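PDB 5DGG: uncharacterized protein from Legionella pneumophila subsp. pneumophila, which is of uncertain function, its central domain probably being a LupA-type ubiquitin-directed cysteine protease with a role in metaeffector activity. Local coordinates for residues H124-D128 and A129-G133; G148-E151 and G152-N155. All blocks are in the same frame, centred on the assembly; numbering follows the deposited sequence.

Contact 1. Residues H124-D128 and A129-G133; sequences HPQGD and AYSCG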
# COMPACT_ATOMS: atom_id res chain seq x y z
N HIS A 124 -4.80 15.44 0.85
CA HIS A 124 -5.91 15.97 0.03
C HIS A 124 -6.86 14.85 -0.46
O HIS A 124 -6.92 14.52 -1.66
CB HIS A 124 -5.36 16.78 -1.16
CG HIS A 124 -4.23 17.69 -0.81
ND1 HIS A 124 -4.40 18.89 -0.16
CD2 HIS A 124 -2.90 17.57 -1.03
CE1 HIS A 124 -3.22 19.47 0.01
NE2 HIS A 124 -2.30 18.70 -0.53
N PRO A 125 -7.63 14.27 0.46
CA PRO A 125 -8.51 13.17 0.08
C PRO A 125 -9.62 13.67 -0.82
O PRO A 125 -10.03 14.83 -0.71
CB PRO A 125 -9.10 12.72 1.41
CG PRO A 125 -9.02 13.91 2.28
CD PRO A 125 -7.76 14.60 1.88
N GLN A 126 -10.09 12.81 -1.73
CA GLN A 126 -11.20 13.17 -2.61
C GLN A 126 -12.53 12.63 -2.06
O GLN A 126 -13.57 13.25 -2.26
CB GLN A 126 -10.91 12.64 -4.01
CG GLN A 126 -12.08 12.73 -4.99
CD GLN A 126 -11.70 12.34 -6.42
OE1 GLN A 126 -10.85 11.48 -6.64
NE2 GLN A 126 -12.37 12.96 -7.40
N GLY A 127 -12.48 11.47 -1.42
CA GLY A 127 -13.63 10.83 -0.82
C GLY A 127 -14.58 10.19 -1.83
O GLY A 127 -15.75 10.06 -1.54
N ASP A 128 -14.08 9.81 -3.00
CA ASP A 128 -14.87 9.13 -4.05
C ASP A 128 -14.34 7.70 -4.25
O ASP A 128 -13.12 7.48 -4.22
CB ASP A 128 -14.74 9.87 -5.38
CG ASP A 128 -15.39 11.24 -5.36
OD1 ASP A 128 -16.31 11.44 -4.56
OD2 ASP A 128 -14.98 12.10 -6.16
N ALA A 129 -15.21 6.74 -4.52
CA ALA A 129 -14.77 5.34 -4.60
C ALA A 129 -13.73 5.10 -5.71
O ALA A 129 -12.73 4.38 -5.52
CB ALA A 129 -15.98 4.42 -4.79
N TYR A 130 -13.97 5.73 -6.88
CA TYR A 130 -13.19 5.38 -8.07
C TYR A 130 -11.69 5.63 -7.95
O TYR A 130 -10.95 5.01 -8.66
CB TYR A 130 -13.72 6.06 -9.33
CG TYR A 130 -13.34 7.51 -9.49
CD1 TYR A 130 -12.29 7.88 -10.34
CD2 TYR A 130 -14.02 8.52 -8.82
CE1 TYR A 130 -11.91 9.21 -10.49
CE2 TYR A 130 -13.64 9.85 -8.96
CZ TYR A 130 -12.59 10.18 -9.80
OH TYR A 130 -12.25 11.49 -9.98
N SER A 131 -11.25 6.56 -7.09
CA SER A 131 -9.85 6.98 -7.09
C SER A 131 -9.03 6.34 -5.93
O SER A 131 -7.90 6.71 -5.76
CB SER A 131 -9.74 8.49 -7.04
OG SER A 131 -10.37 9.03 -5.89
N CYS A 132 -9.57 5.35 -5.21
CA CYS A 132 -8.87 4.80 -4.05
C CYS A 132 -7.58 4.12 -4.51
O CYS A 132 -6.60 4.21 -3.83
CB CYS A 132 -9.75 3.83 -3.28
SG CYS A 132 -11.10 4.59 -2.34
N GLY A 133 -7.62 3.45 -5.65
CA GLY A 133 -6.45 2.82 -6.26
C GLY A 133 -5.34 3.80 -6.55
O GLY A 133 -4.16 3.54 -6.28
O HOH W 1 -10.52 8.21 -3.32
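Both ends of the Gln126 side-chain amide are gripped by residues four and five positions further on, which ties the loop to the start of the helix that follows. The oxygen accepts a short hydrogen bond from Ser131, OG to OE1 being 2.6 Å, with the hydroxyl well off the carbonyl plane (32°). From the other end NE2 gives its hydrogen to Tyr130 OH at 3.0 Å, along a moderately bent path (153°). A chi1 of 170° carries Gln126 CG to the far side from the backbone N, and the extended chain beyond it spans the distance and meets the phenol roughly at a right angle. Asn167 also bonds OE1 and Asn170 is the stronger partner of Tyr130 OH, so the amide is held against rotation.

The close-packed part lies round the tyrosine. Ser131 CB sits over the centre of one ring face, 4.1 Å above its plane, while Asp128 runs alongside the ring, pointing the same way, its CB 3.7 Å from Tyr130 CE2. Tyr130 and Ser131 are buried. By contrast, Gly127 and Ala129 lie on the exposed side, where the chain turns with few side-chain contacts. A water bridges the loop backbone and the serine, donating to Asp128 O at 2.8 Å and to Ser131 OG at 2.7 Å; the serine hydroxyl thus gives one bond and receives another.

Buried Cys132 opens helix 132-146 and touches His63 and Tyr89, a setting consistent with the cysteine at a helix start in CA-clan peptidases. The contact therefore lies where the chain, having left edge strand 115-120, enters helix 132-146, with the loop between helices 156-165 and 171-183 supplying Asn167 and Asn170.

Contact 2. Residues G148-E151 and G152-N155; sequences GAPE and GSYN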
# COMPACT_ATOMS: atom_id res chain seq x y z
N GLY A 148 13.59 5.35 1.78
CA GLY A 148 14.98 5.50 1.34
C GLY A 148 15.27 4.78 0.05
O GLY A 148 16.42 4.51 -0.23
N ALA A 149 14.26 4.47 -0.75
CA ALA A 149 14.48 3.80 -2.02
C ALA A 149 15.27 4.75 -2.92
O ALA A 149 15.19 5.96 -2.76
CB ALA A 149 13.16 3.45 -2.69
N PRO A 150 15.98 4.21 -3.90
CA PRO A 150 16.77 5.06 -4.78
C PRO A 150 15.91 5.72 -5.83
O PRO A 150 14.91 5.15 -6.24
CB PRO A 150 17.76 4.09 -5.44
CG PRO A 150 17.12 2.75 -5.33
CD PRO A 150 16.17 2.77 -4.17
N GLU A 151 16.34 6.90 -6.25
CA GLU A 151 15.64 7.73 -7.22
C GLU A 151 14.87 7.05 -8.38
O GLU A 151 13.76 7.49 -8.73
CB GLU A 151 16.64 8.74 -7.81
CG GLU A 151 16.04 10.12 -8.06
CD GLU A 151 17.11 11.18 -8.22
OE1 GLU A 151 17.93 11.07 -9.16
OE2 GLU A 151 17.13 12.11 -7.38
N GLY A 152 15.43 6.01 -8.98
CA GLY A 152 14.72 5.31 -10.06
C GLY A 152 13.60 4.35 -9.65
O GLY A 152 12.88 3.83 -10.50
N SER A 153 13.43 4.09 -8.35
CA SER A 153 12.55 3.01 -7.88
C SER A 153 11.17 3.50 -7.48
O SER A 153 10.32 2.70 -7.03
CB SER A 153 13.17 2.34 -6.65
OG SER A 153 14.46 1.86 -6.94
N TYR A 154 10.96 4.80 -7.56
CA TYR A 154 9.66 5.39 -7.29
C TYR A 154 9.39 6.47 -8.33
O TYR A 154 10.33 6.91 -9.02
CB TYR A 154 9.61 5.99 -5.89
CG TYR A 154 10.66 7.05 -5.58
CD1 TYR A 154 10.47 8.38 -5.98
CD2 TYR A 154 11.81 6.74 -4.88
CE1 TYR A 154 11.41 9.35 -5.70
CE2 TYR A 154 12.76 7.71 -4.58
CZ TYR A 154 12.56 9.02 -4.99
OH TYR A 154 13.46 10.03 -4.72
N ASN A 155 8.14 6.93 -8.38
CA ASN A 155 7.62 7.71 -9.48
C ASN A 155 7.33 9.09 -8.94
O ASN A 155 6.28 9.32 -8.35
CB ASN A 155 6.35 7.08 -10.03
CG ASN A 155 5.84 7.78 -11.28
OD1 ASN A 155 5.78 9.01 -11.35
ND2 ASN A 155 5.47 6.99 -12.26
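Ser153 turns back on Pro150 in a type I beta turn spanning Pro150 to Ser153, part of the connection between helices 132-146 and 156-165. The turn is closed by Ser153 N, which donates to Pro150 O at 2.8 Å in a nearly straight bond (162°). With OG placed beside its own backbone N (chi1 -57°), the serine side chain comes back alongside the proline ring, OG lying 3.2 Å from Pro150 CG. The same hydroxyl adds a weak bond to Pro150 O, so this one carbonyl receives both the backbone and the side chain of Ser153.

Tyr154 approaches the turn quite differently. Its chi1 of 57° sets CG between backbone N and carbonyl carbon and folds the ring back against the 148-151 segment. Glu151 O stands over the centre of one ring face, 4.1 Å above the plane, whereas Ala149 O meets the edge in the ring plane and lies 3.5 Å from Tyr154 CE2. Two carbonyl oxygens thus face the same phenol from perpendicular directions, and the phenolic end runs past the Glu151 backbone, with OH 4.0 Å from Glu151 CA. The Tyr154 side chain also touches His141 and Lys145, so the turn packs on the last part of helix 132-146.

The two ends of the connection are shaped by helix signals: Gly148, at positive phi, completes a Schellman motif, and Asn155 is the N-cap of helix 156-165, its OD1 accepting from Leu158 N and its ND2 bonded to Glu179. Between them Ala149, which also rests on Met144, points toward the returning chain and makes the apolar contact with the tyrosine, its CB 4.2 Å from Tyr154 CD2, and lies 4.1 Å from Ser153 CB.

How the contacts relate
Helix 132-146 connects the two contacts: contact 1 forms at its start and contact 2 in the loop beyond its end, with centres about 24 Å apart and no touching atoms. Contact 1 is partly buried, and its side chains do the bonding through an amide, two hydroxyls and a water, backed by asparagines beyond helix 156-165. Contact 2 lies on the surface; there a backbone turn bond leads, and carbonyl oxygens and a few aliphatic atoms pack against an aromatic ring. A tyrosine takes part in each, bonded through its hydroxyl in the first but packed by its ring in the second. Helix 156-165 likewise runs between their neighbourhoods.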